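Local structure of MdcD (Pseudomonas aeruginosa, 5VIP) at residues 159-167 and 179-187; 57-65 and 85-96. The protein probably serves as the beta subunit of biotin-independent malonate decarboxylase, a carboxyltransferase-family component thought to release carbon dioxide from a malonyl group. All coordinates share one frame; numbering follows the deposited sequence.

Interaction 1 of 2, residues 159-167 and 179-187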
ATOM      1  N   CYS B 159      -7.395  -4.127  11.912  1.00 17.88           N
ATOM      2  CA  CYS B 159      -6.560  -3.478  10.910  1.00 15.70           C
ATOM      3  C   CYS B 159      -7.360  -3.114   9.671  1.00 17.15           C
ATOM      4  O   CYS B 159      -7.823  -4.001   8.950  1.00 16.30           O
ATOM      5  CB  CYS B 159      -5.392  -4.396  10.522  1.00 17.16           C
ATOM      6  SG  CYS B 159      -4.220  -3.678   9.357  1.00 19.71           S
ATOM      7  N   PHE B 160      -7.491  -1.813   9.421  1.00 17.66           N
ATOM      8  CA  PHE B 160      -8.254  -1.293   8.294  1.00 18.77           C
ATOM      9  C   PHE B 160      -7.461  -0.224   7.572  1.00 16.76           C
ATOM     10  O   PHE B 160      -6.541   0.372   8.139  1.00 22.08           O
ATOM     11  CB  PHE B 160      -9.608  -0.713   8.760  1.00 18.03           C
ATOM     12  CG  PHE B 160     -10.590  -1.758   9.184  1.00 18.31           C
ATOM     13  CD1 PHE B 160     -10.630  -2.201  10.497  1.00 22.51           C
ATOM     14  CD2 PHE B 160     -11.451  -2.328   8.263  1.00 20.36           C
ATOM     15  CE1 PHE B 160     -11.536  -3.188  10.885  1.00 23.89           C
ATOM     16  CE2 PHE B 160     -12.352  -3.311   8.639  1.00 26.19           C
ATOM     17  CZ  PHE B 160     -12.396  -3.744   9.950  1.00 21.71           C
ATOM     18  N   GLY B 161      -7.822   0.022   6.324  1.00 19.33           N
ATOM     19  CA  GLY B 161      -7.218   1.099   5.562  1.00 19.08           C
ATOM     20  C   GLY B 161      -5.988   0.633   4.808  1.00 19.40           C
ATOM     21  O   GLY B 161      -5.829  -0.567   4.523  1.00 19.28           O
ATOM     22  N   GLY B 162      -5.121   1.586   4.485  1.00 19.49           N
ATOM     23  CA  GLY B 162      -3.908   1.308   3.741  1.00 19.36           C
ATOM     24  C   GLY B 162      -3.023   0.278   4.414  1.00 17.23           C
ATOM     25  O   GLY B 162      -2.279  -0.446   3.751  1.00 16.76           O
HETATM   26  N   MSE B 163      -3.087   0.199   5.733  1.00 16.52           N
HETATM   27  CA  MSE B 163      -2.253  -0.788   6.430  1.00 17.03           C
HETATM   28  C   MSE B 163      -2.785  -2.218   6.274  1.00 16.24           C
HETATM   29  O   MSE B 163      -2.066  -3.177   6.547  1.00 16.62           O
HETATM   30  CB  MSE B 163      -2.121  -0.414   7.906  1.00 18.65           C
HETATM   31  CG  MSE B 163      -1.143   0.756   8.152  1.00 25.60           C
HETATM   32 SE   MSE B 163       0.682   0.395   7.469  1.00 27.46          SE
HETATM   33  CE  MSE B 163       1.187  -1.012   8.670  1.00 13.28           C
ATOM     34  N   SER B 164      -4.024  -2.380   5.804  1.00 14.51           N
ATOM     35  CA  SER B 164      -4.517  -3.736   5.531  1.00 15.85           C
ATOM     36  C   SER B 164      -3.893  -4.262   4.249  1.00 16.01           C
ATOM     37  O   SER B 164      -3.734  -5.474   4.058  1.00 12.99           O
ATOM     38  CB  SER B 164      -6.041  -3.765   5.428  1.00 16.03           C
ATOM     39  OG  SER B 164      -6.480  -3.140   4.214  1.00 22.48           O
ATOM     40  N   ILE B 165      -3.550  -3.344   3.354  1.00 13.25           N
ATOM     41  CA  ILE B 165      -2.839  -3.715   2.141  1.00 14.18           C
ATOM     42  C   ILE B 165      -1.417  -4.139   2.528  1.00 15.50           C
ATOM     43  O   ILE B 165      -0.872  -5.099   1.979  1.00 14.80           O
ATOM     44  CB  ILE B 165      -2.821  -2.547   1.125  1.00 13.90           C
ATOM     45  CG1 ILE B 165      -4.258  -2.200   0.707  1.00 16.49           C
ATOM     46  CG2 ILE B 165      -1.949  -2.888  -0.086  1.00 14.82           C
ATOM     47  CD1 ILE B 165      -4.369  -0.974  -0.243  1.00 16.79           C
ATOM     48  N   ALA B 166      -0.829  -3.430   3.492  1.00 14.18           N
ATOM     49  CA  ALA B 166       0.480  -3.823   4.037  1.00 17.53           C
ATOM     50  C   ALA B 166       0.399  -5.221   4.646  1.00 12.51           C
ATOM     51  O   ALA B 166       1.281  -6.044   4.444  1.00 13.53           O
ATOM     52  CB  ALA B 166       0.967  -2.814   5.077  1.00 15.20           C
ATOM     53  N   ALA B 167      -0.669  -5.490   5.385  1.00 15.54           N
ATOM     54  CA  ALA B 167      -0.872  -6.813   5.967  1.00 14.25           C
ATOM     55  C   ALA B 167      -0.911  -7.869   4.856  1.00 15.53           C
ATOM     56  O   ALA B 167      -0.311  -8.944   4.973  1.00 15.80           O
ATOM     57  CB  ALA B 167      -2.162  -6.841   6.797  1.00 15.80           C
ATOM     58  N   ALA B 179     -10.031 -10.185  16.210  1.00 22.21           N
ATOM     59  CA  ALA B 179      -9.420  -9.396  15.153  1.00 20.65           C
ATOM     60  C   ALA B 179     -10.388  -9.167  14.015  1.00 21.25           C
ATOM     61  O   ALA B 179     -11.164 -10.060  13.670  1.00 19.40           O
ATOM     62  CB  ALA B 179      -8.182 -10.092  14.620  1.00 17.01           C
ATOM     63  N   ARG B 180     -10.298  -7.982  13.417  1.00 16.97           N
ATOM     64  CA  ARG B 180     -10.870  -7.717  12.103  1.00 16.56           C
ATOM     65  C   ARG B 180      -9.789  -7.204  11.151  1.00 15.94           C
ATOM     66  O   ARG B 180      -8.898  -6.465  11.555  1.00 18.66           O
ATOM     67  CB  ARG B 180     -12.014  -6.708  12.202  1.00 20.36           C
ATOM     68  CG  ARG B 180     -13.234  -7.222  12.969  1.00 25.44           C
ATOM     69  CD  ARG B 180     -14.221  -6.079  13.255  1.00 35.68           C
ATOM     70  NE  ARG B 180     -13.613  -5.017  14.066  1.00 39.76           N
ATOM     71  CZ  ARG B 180     -13.843  -3.712  13.903  1.00 34.65           C
ATOM     72  NH1 ARG B 180     -14.662  -3.288  12.949  1.00 39.77           N
ATOM     73  NH2 ARG B 180     -13.238  -2.827  14.688  1.00 35.35           N
ATOM     74  N   LEU B 181      -9.872  -7.605   9.885  1.00 17.36           N
ATOM     75  CA  LEU B 181      -8.919  -7.180   8.864  1.00 18.23           C
ATOM     76  C   LEU B 181      -9.657  -6.853   7.580  1.00 16.26           C
ATOM     77  O   LEU B 181     -10.355  -7.699   7.036  1.00 18.29           O
ATOM     78  CB  LEU B 181      -7.886  -8.277   8.596  1.00 15.33           C
ATOM     79  CG  LEU B 181      -6.908  -8.125   7.430  1.00 18.99           C
ATOM     80  CD1 LEU B 181      -6.006  -6.883   7.597  1.00 16.48           C
ATOM     81  CD2 LEU B 181      -6.059  -9.409   7.326  1.00 15.46           C
ATOM     82  N   GLY B 182      -9.499  -5.644   7.076  1.00 18.53           N
ATOM     83  CA  GLY B 182     -10.157  -5.322   5.823  1.00 19.63           C
ATOM     84  C   GLY B 182      -9.704  -3.985   5.288  1.00 19.71           C
ATOM     85  O   GLY B 182      -9.011  -3.238   5.973  1.00 20.79           O
ATOM     86  N   LEU B 183     -10.102  -3.679   4.060  1.00 17.92           N
ATOM     87  CA  LEU B 183      -9.684  -2.434   3.448  1.00 18.26           C
ATOM     88  C   LEU B 183     -10.535  -1.270   3.964  1.00 22.25           C
ATOM     89  O   LEU B 183     -10.008  -0.274   4.466  1.00 20.60           O
ATOM     90  CB  LEU B 183      -9.770  -2.541   1.932  1.00 17.42           C
ATOM     91  CG  LEU B 183      -9.297  -1.310   1.154  1.00 20.27           C
ATOM     92  CD1 LEU B 183      -7.878  -0.933   1.553  1.00 22.07           C
ATOM     93  CD2 LEU B 183      -9.388  -1.591  -0.334  1.00 20.63           C
ATOM     94  N   ASN B 184     -11.849  -1.426   3.863  1.00 19.87           N
ATOM     95  CA  ASN B 184     -12.799  -0.392   4.274  1.00 20.84           C
ATOM     96  C   ASN B 184     -13.540  -0.743   5.564  1.00 21.67           C
ATOM     97  O   ASN B 184     -14.038  -1.856   5.709  1.00 21.87           O
ATOM     98  CB  ASN B 184     -13.813  -0.157   3.152  1.00 23.32           C
ATOM     99  CG  ASN B 184     -13.150   0.277   1.857  1.00 25.86           C
ATOM    100  OD1 ASN B 184     -12.353   1.214   1.847  1.00 30.27           O
ATOM    101  ND2 ASN B 184     -13.455  -0.419   0.765  1.00 25.96           N
ATOM    102  N   GLY B 185     -13.635   0.215   6.484  1.00 24.88           N
ATOM    103  CA  GLY B 185     -14.354  -0.002   7.732  1.00 28.32           C
ATOM    104  C   GLY B 185     -15.858  -0.098   7.529  1.00 31.18           C
ATOM    105  O   GLY B 185     -16.362   0.222   6.453  1.00 28.94           O
ATOM    106  N   PRO B 186     -16.590  -0.532   8.571  1.00 33.74           N
ATOM    107  CA  PRO B 186     -18.049  -0.709   8.508  1.00 33.89           C
ATOM    108  C   PRO B 186     -18.775   0.570   8.114  1.00 37.58           C
ATOM    109  O   PRO B 186     -19.682   0.548   7.266  1.00 34.77           O
ATOM    110  CB  PRO B 186     -18.426  -1.109   9.940  1.00 32.92           C
ATOM    111  CG  PRO B 186     -17.162  -1.618  10.540  1.00 35.56           C
ATOM    112  CD  PRO B 186     -16.060  -0.822   9.912  1.00 33.84           C
ATOM    113  N   GLN B 187     -18.369   1.683   8.716  1.00 34.12           N
ATOM    114  CA  GLN B 187     -19.101   2.921   8.520  1.00 37.26           C
ATOM    115  C   GLN B 187     -18.959   3.426   7.094  1.00 40.29           C
ATOM    116  O   GLN B 187     -19.949   3.821   6.478  1.00 40.58           O
ATOM    117  CB  GLN B 187     -18.648   4.006   9.499  1.00 37.41           C
ATOM    118  CG  GLN B 187     -19.711   5.088   9.655  1.00 37.60           C
ATOM    119  CD  GLN B 187     -19.221   6.315  10.378  1.00 40.64           C
ATOM    120  OE1 GLN B 187     -18.043   6.420  10.728  1.00 42.52           O
ATOM    121  NE2 GLN B 187     -20.130   7.260  10.615  1.00 33.12           N
TER

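Interaction 2 of 2, residues 57-65 and 85-96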
ATOM      1  N   ASP B  57       2.636   9.775  19.871  1.00 48.96           N
ATOM      2  CA  ASP B  57       2.904   9.446  18.475  1.00 35.67           C
ATOM      3  C   ASP B  57       2.162   8.173  18.063  1.00 33.63           C
ATOM      4  O   ASP B  57       1.735   8.032  16.921  1.00 33.63           O
ATOM      5  CB  ASP B  57       4.398   9.289  18.256  1.00 39.18           C
ATOM      6  CG  ASP B  57       4.963   8.098  18.989  1.00 38.58           C
ATOM      7  OD1 ASP B  57       5.076   8.149  20.238  1.00 48.36           O
ATOM      8  OD2 ASP B  57       5.295   7.107  18.309  1.00 33.15           O
ATOM      9  N   GLY B  58       2.007   7.248  19.001  1.00 29.51           N
ATOM     10  CA  GLY B  58       1.118   6.119  18.792  1.00 27.88           C
ATOM     11  C   GLY B  58       1.727   4.861  18.202  1.00 21.16           C
ATOM     12  O   GLY B  58       0.999   3.917  17.928  1.00 21.94           O
ATOM     13  N   VAL B  59       3.043   4.843  17.988  1.00 19.28           N
ATOM     14  CA  VAL B  59       3.720   3.607  17.571  1.00 19.75           C
ATOM     15  C   VAL B  59       4.919   3.289  18.461  1.00 18.19           C
ATOM     16  O   VAL B  59       5.731   4.170  18.762  1.00 19.28           O
ATOM     17  CB  VAL B  59       4.208   3.676  16.110  1.00 18.18           C
ATOM     18  CG1 VAL B  59       4.935   2.374  15.733  1.00 21.39           C
ATOM     19  CG2 VAL B  59       3.028   3.881  15.169  1.00 22.53           C
ATOM     20  N   VAL B  60       5.013   2.028  18.882  1.00 14.07           N
ATOM     21  CA  VAL B  60       6.171   1.521  19.592  1.00 14.86           C
ATOM     22  C   VAL B  60       7.109   0.825  18.608  1.00 14.92           C
ATOM     23  O   VAL B  60       6.702  -0.102  17.912  1.00 16.69           O
ATOM     24  CB  VAL B  60       5.764   0.531  20.698  1.00 17.05           C
ATOM     25  CG1 VAL B  60       7.003   0.059  21.474  1.00 18.00           C
ATOM     26  CG2 VAL B  60       4.747   1.172  21.638  1.00 18.91           C
ATOM     27  N   VAL B  61       8.348   1.284  18.518  1.00 14.00           N
ATOM     28  CA  VAL B  61       9.345   0.542  17.759  1.00 13.65           C
ATOM     29  C   VAL B  61      10.352   0.008  18.755  1.00 17.10           C
ATOM     30  O   VAL B  61      10.932   0.775  19.542  1.00 16.41           O
ATOM     31  CB  VAL B  61      10.046   1.399  16.695  1.00 14.21           C
ATOM     32  CG1 VAL B  61      11.274   0.666  16.165  1.00 16.01           C
ATOM     33  CG2 VAL B  61       9.071   1.722  15.566  1.00 16.95           C
ATOM     34  N   ALA B  62      10.544  -1.306  18.748  1.00 12.64           N
ATOM     35  CA  ALA B  62      11.425  -1.919  19.736  1.00 15.38           C
ATOM     36  C   ALA B  62      12.385  -2.889  19.092  1.00 16.78           C
ATOM     37  O   ALA B  62      12.032  -3.587  18.146  1.00 13.01           O
ATOM     38  CB  ALA B  62      10.609  -2.622  20.804  1.00 16.13           C
ATOM     39  N   ARG B  63      13.605  -2.923  19.614  1.00 15.10           N
ATOM     40  CA  ARG B  63      14.596  -3.899  19.202  1.00 14.05           C
ATOM     41  C   ARG B  63      14.645  -4.998  20.254  1.00 13.26           C
ATOM     42  O   ARG B  63      14.292  -4.782  21.419  1.00 15.49           O
ATOM     43  CB  ARG B  63      15.958  -3.234  19.015  1.00 18.99           C
ATOM     44  CG  ARG B  63      16.046  -2.359  17.761  1.00 18.21           C
ATOM     45  CD  ARG B  63      16.300  -3.231  16.523  1.00 18.22           C
ATOM     46  NE  ARG B  63      17.737  -3.353  16.305  1.00 26.00           N
ATOM     47  CZ  ARG B  63      18.375  -4.468  16.001  1.00 23.33           C
ATOM     48  NH1 ARG B  63      17.715  -5.616  15.852  1.00 24.99           N
ATOM     49  NH2 ARG B  63      19.692  -4.430  15.844  1.00 31.79           N
ATOM     50  N   GLY B  64      15.043  -6.196  19.841  1.00 15.72           N
ATOM     51  CA  GLY B  64      15.101  -7.305  20.772  1.00 14.86           C
ATOM     52  C   GLY B  64      15.511  -8.571  20.067  1.00 12.94           C
ATOM     53  O   GLY B  64      16.023  -8.519  18.938  1.00 15.30           O
ATOM     54  N   LEU B  65      15.297  -9.697  20.741  1.00 12.15           N
ATOM     55  CA  LEU B  65      15.570 -11.007  20.163  1.00 15.30           C
ATOM     56  C   LEU B  65      14.271 -11.793  20.087  1.00 15.23           C
ATOM     57  O   LEU B  65      13.396 -11.664  20.953  1.00 13.72           O
ATOM     58  CB  LEU B  65      16.609 -11.778  20.989  1.00 17.33           C
ATOM     59  CG  LEU B  65      17.988 -11.138  21.144  1.00 19.07           C
ATOM     60  CD1 LEU B  65      18.777 -11.935  22.210  1.00 16.75           C
ATOM     61  CD2 LEU B  65      18.718 -11.127  19.813  1.00 14.88           C
ATOM     62  N   LEU B  85      -2.295   6.654  11.468  1.00 24.39           N
ATOM     63  CA  LEU B  85      -0.890   6.946  11.214  1.00 23.91           C
ATOM     64  C   LEU B  85      -0.675   8.366  10.690  1.00 28.02           C
ATOM     65  O   LEU B  85      -1.456   8.867   9.881  1.00 24.45           O
ATOM     66  CB  LEU B  85      -0.303   5.938  10.223  1.00 24.63           C
ATOM     67  CG  LEU B  85      -0.100   4.515  10.765  1.00 25.63           C
ATOM     68  CD1 LEU B  85       0.519   3.638   9.703  1.00 27.02           C
ATOM     69  CD2 LEU B  85       0.772   4.524  12.011  1.00 25.36           C
ATOM     70  N   GLY B  86       0.389   9.003  11.164  1.00 24.80           N
ATOM     71  CA  GLY B  86       0.773  10.312  10.676  1.00 26.94           C
ATOM     72  C   GLY B  86       2.176  10.242  10.123  1.00 22.06           C
ATOM     73  O   GLY B  86       2.687   9.150   9.853  1.00 22.19           O
ATOM     74  N   GLU B  87       2.808  11.400   9.960  1.00 20.24           N
ATOM     75  CA  GLU B  87       4.160  11.464   9.416  1.00 21.83           C
ATOM     76  C   GLU B  87       5.190  10.739  10.301  1.00 21.44           C
ATOM     77  O   GLU B  87       5.976   9.924   9.820  1.00 18.62           O
ATOM     78  CB  GLU B  87       4.599  12.914   9.222  1.00 19.99           C
ATOM     79  CG  GLU B  87       5.909  13.006   8.477  1.00 20.09           C
ATOM     80  CD  GLU B  87       6.487  14.407   8.421  1.00 28.57           C
ATOM     81  OE1 GLU B  87       5.860  15.338   8.971  1.00 25.68           O
ATOM     82  OE2 GLU B  87       7.577  14.563   7.828  1.00 28.45           O
ATOM     83  N   VAL B  88       5.184  11.043  11.595  1.00 21.11           N
ATOM     84  CA  VAL B  88       6.184  10.475  12.492  1.00 19.79           C
ATOM     85  C   VAL B  88       5.942   8.985  12.736  1.00 16.84           C
ATOM     86  O   VAL B  88       6.854   8.184  12.548  1.00 19.65           O
ATOM     87  CB  VAL B  88       6.230  11.226  13.829  1.00 17.58           C
ATOM     88  CG1 VAL B  88       7.050  10.452  14.860  1.00 17.18           C
ATOM     89  CG2 VAL B  88       6.839  12.618  13.611  1.00 23.36           C
ATOM     90  N   SER B  89       4.735   8.616  13.151  1.00 17.97           N
ATOM     91  CA  SER B  89       4.416   7.203  13.363  1.00 19.99           C
ATOM     92  C   SER B  89       4.648   6.386  12.091  1.00 20.42           C
ATOM     93  O   SER B  89       5.143   5.256  12.144  1.00 17.92           O
ATOM     94  CB  SER B  89       2.977   7.030  13.841  1.00 21.25           C
ATOM     95  OG  SER B  89       2.061   7.698  13.001  1.00 24.47           O
ATOM     96  N   GLY B  90       4.292   6.956  10.945  1.00 18.21           N
ATOM     97  CA  GLY B  90       4.500   6.272   9.679  1.00 16.00           C
ATOM     98  C   GLY B  90       5.971   6.054   9.361  1.00 18.52           C
ATOM     99  O   GLY B  90       6.355   4.979   8.897  1.00 17.04           O
ATOM    100  N   ALA B  91       6.798   7.073   9.600  1.00 18.07           N
ATOM    101  CA  ALA B  91       8.233   6.968   9.355  1.00 17.55           C
ATOM    102  C   ALA B  91       8.921   6.013  10.327  1.00 17.77           C
ATOM    103  O   ALA B  91       9.927   5.378   9.979  1.00 16.24           O
ATOM    104  CB  ALA B  91       8.883   8.339   9.431  1.00 18.40           C
ATOM    105  N   LYS B  92       8.407   5.924  11.550  1.00 15.23           N
ATOM    106  CA  LYS B  92       8.977   4.986  12.521  1.00 17.66           C
ATOM    107  C   LYS B  92       8.852   3.553  12.005  1.00 14.94           C
ATOM    108  O   LYS B  92       9.790   2.766  12.088  1.00 15.81           O
ATOM    109  CB  LYS B  92       8.289   5.131  13.885  1.00 17.74           C
ATOM    110  CG  LYS B  92       8.746   6.371  14.660  1.00 17.78           C
ATOM    111  CD  LYS B  92       7.968   6.567  15.959  1.00 20.37           C
ATOM    112  CE  LYS B  92       8.419   5.590  17.034  1.00 19.37           C
ATOM    113  NZ  LYS B  92       7.811   5.878  18.375  1.00 18.94           N
ATOM    114  N   ILE B  93       7.692   3.223  11.450  1.00 15.31           N
ATOM    115  CA  ILE B  93       7.474   1.867  10.962  1.00 14.03           C
ATOM    116  C   ILE B  93       8.300   1.630   9.699  1.00 16.05           C
ATOM    117  O   ILE B  93       9.009   0.636   9.603  1.00 15.23           O
ATOM    118  CB  ILE B  93       5.996   1.606  10.683  1.00 14.90           C
ATOM    119  CG1 ILE B  93       5.165   1.793  11.967  1.00 15.66           C
ATOM    120  CG2 ILE B  93       5.799   0.188  10.110  1.00 15.75           C
ATOM    121  CD1 ILE B  93       3.659   1.748  11.728  1.00 16.63           C
ATOM    122  N   ALA B  94       8.200   2.541   8.733  1.00 15.19           N
ATOM    123  CA  ALA B  94       8.940   2.412   7.477  1.00 12.50           C
ATOM    124  C   ALA B  94      10.436   2.321   7.733  1.00 17.50           C
ATOM    125  O   ALA B  94      11.120   1.470   7.161  1.00 13.60           O
ATOM    126  CB  ALA B  94       8.623   3.598   6.537  1.00 12.33           C
ATOM    127  N   GLY B  95      10.945   3.195   8.598  1.00 17.32           N
ATOM    128  CA  GLY B  95      12.368   3.231   8.881  1.00 15.89           C
ATOM    129  C   GLY B  95      12.869   1.985   9.587  1.00 15.07           C
ATOM    130  O   GLY B  95      13.987   1.538   9.344  1.00 18.04           O
ATOM    131  N   ALA B  96      12.045   1.419  10.459  1.00 15.69           N
ATOM    132  CA  ALA B  96      12.419   0.177  11.142  1.00 17.23           C
ATOM    133  C   ALA B  96      12.543  -0.963  10.126  1.00 16.12           C
ATOM    134  O   ALA B  96      13.491  -1.749  10.172  1.00 15.74           O
ATOM    135  CB  ALA B  96      11.407  -0.168  12.204  1.00 15.80           C
TER
HETATM  136  O   HOH W   1       9.058   3.764  20.004  1.00 16.50           O

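Interaction 1 of 2, residues 159-167 and 179-187
The Phe160 ring carries the backbone N of Gly182 over one face, while Arg180 CB, Gly185 CA and Asn184 O approach it obliquely. Phe160 CE1 in turn sits over one face of the Arg180 guanidinium, 3.7 Å above the plane and shifted toward the rim. Ring and guanidinium are turned 52° apart, too far for a parallel stack. At the guanidinium edge, in plane, lies Pro186 CG.

The two short parallel strands are tied by Cys159 N to Arg180 O (2.8 Å) and Gly182 N to Cys159 O (3.0 Å), and Gly161 N adds a bond to Leu183 O (2.9 Å). Behind them Leu181 CD1 meets Cys159 CB, Ser164 CB and Ala167 CB. Ser164 OG, held between backbone N and carbonyl carbon (chi1 72°), reaches back in the carbonyl plane to Gly161 O at 2.7 Å; that oxygen also takes Ser164 N.

This small parallel pair, leading into helix 162-169, belongs to a carboxyltransferase domain of the crotonase superfamily. The neighbouring protein chain hydrogen-bonds Asn184. Chemically, backbone bonds set the strand alignment; the Phe160 ring covers backbone polar atoms and the guanidinium on one side, while Leu181 packs against apolar carbons on the other.

Interaction 2 of 2, residues 57-65 and 85-96
Val59, Lys92 and Val61 bring the strand 59-65 onto the helix 87-96, part of the alpha/beta layering in which the helix 87-105 makes the beta-alpha-beta crossover between the neighbouring parallel strands 69-76 and 111-115. Over these segments the axes come within 8.6 Å and diverge by 25°, so strand and helix run nearly side by side in the same direction.

Val59 points toward the helix and uses both methyls. CG1, anti to the backbone N, meets Ile93 CG1 at 3.8 Å, while CG2 touches Leu85 CD2 and presses on Ser89 CB at 3.4 Å, closer than carbons usually come. Two residues on, Val61 CG2 rests on Lys92 CB and CG1 reaches Ala96 CB. Ile76 and Val72 of strand 69-76 extend this apolar layer.

Lys92 gives the polar half. Its chain bends at chi3 (76°), which brings the ammonium group back to the start of the strand, where NZ donates to Val59 O at 2.7 Å and forms a salt bridge with Asp57 OD2 at 2.8 Å. A water at 2.9 Å from NZ is a third acceptor, and it also accepts from Val61 N, so side chain, backbone and solvent together fix the amine. The positive charge would also offset the closeness of the two acceptors it grips.

Asp57 directly follows residues that are not modelled and is the most exposed member of the contact. It makes an Asx turn: OD2 accepts Val59 N at 3.2 Å from one face of its carboxylate plane, while Lys92 NZ arrives at the same oxygen from the opposite face, 41° out of the plane.

Interaction 2 comes first along the chain and closes before interaction 1 opens; their centres lie about 18 Å apart. Interaction 2 sets a helix against strand 59-66, next to the outermost strand 32-34 of the mixed sheet. Interaction 1 belongs to a separate two-stranded sheet whose strands, 159-160 and 181-182, come before and after the large-sheet strand 172-176. The two meet directly where selenomethionine Met163 CG packs on Leu85 CD1 at 3.7 Å. Helix 126-143 also bridges them, since its Ile136 touches both Met163 and Ile93. Contacts distant in sequence are thus joined into a single carboxyltransferase-family core, and both also adjoin another protein chain.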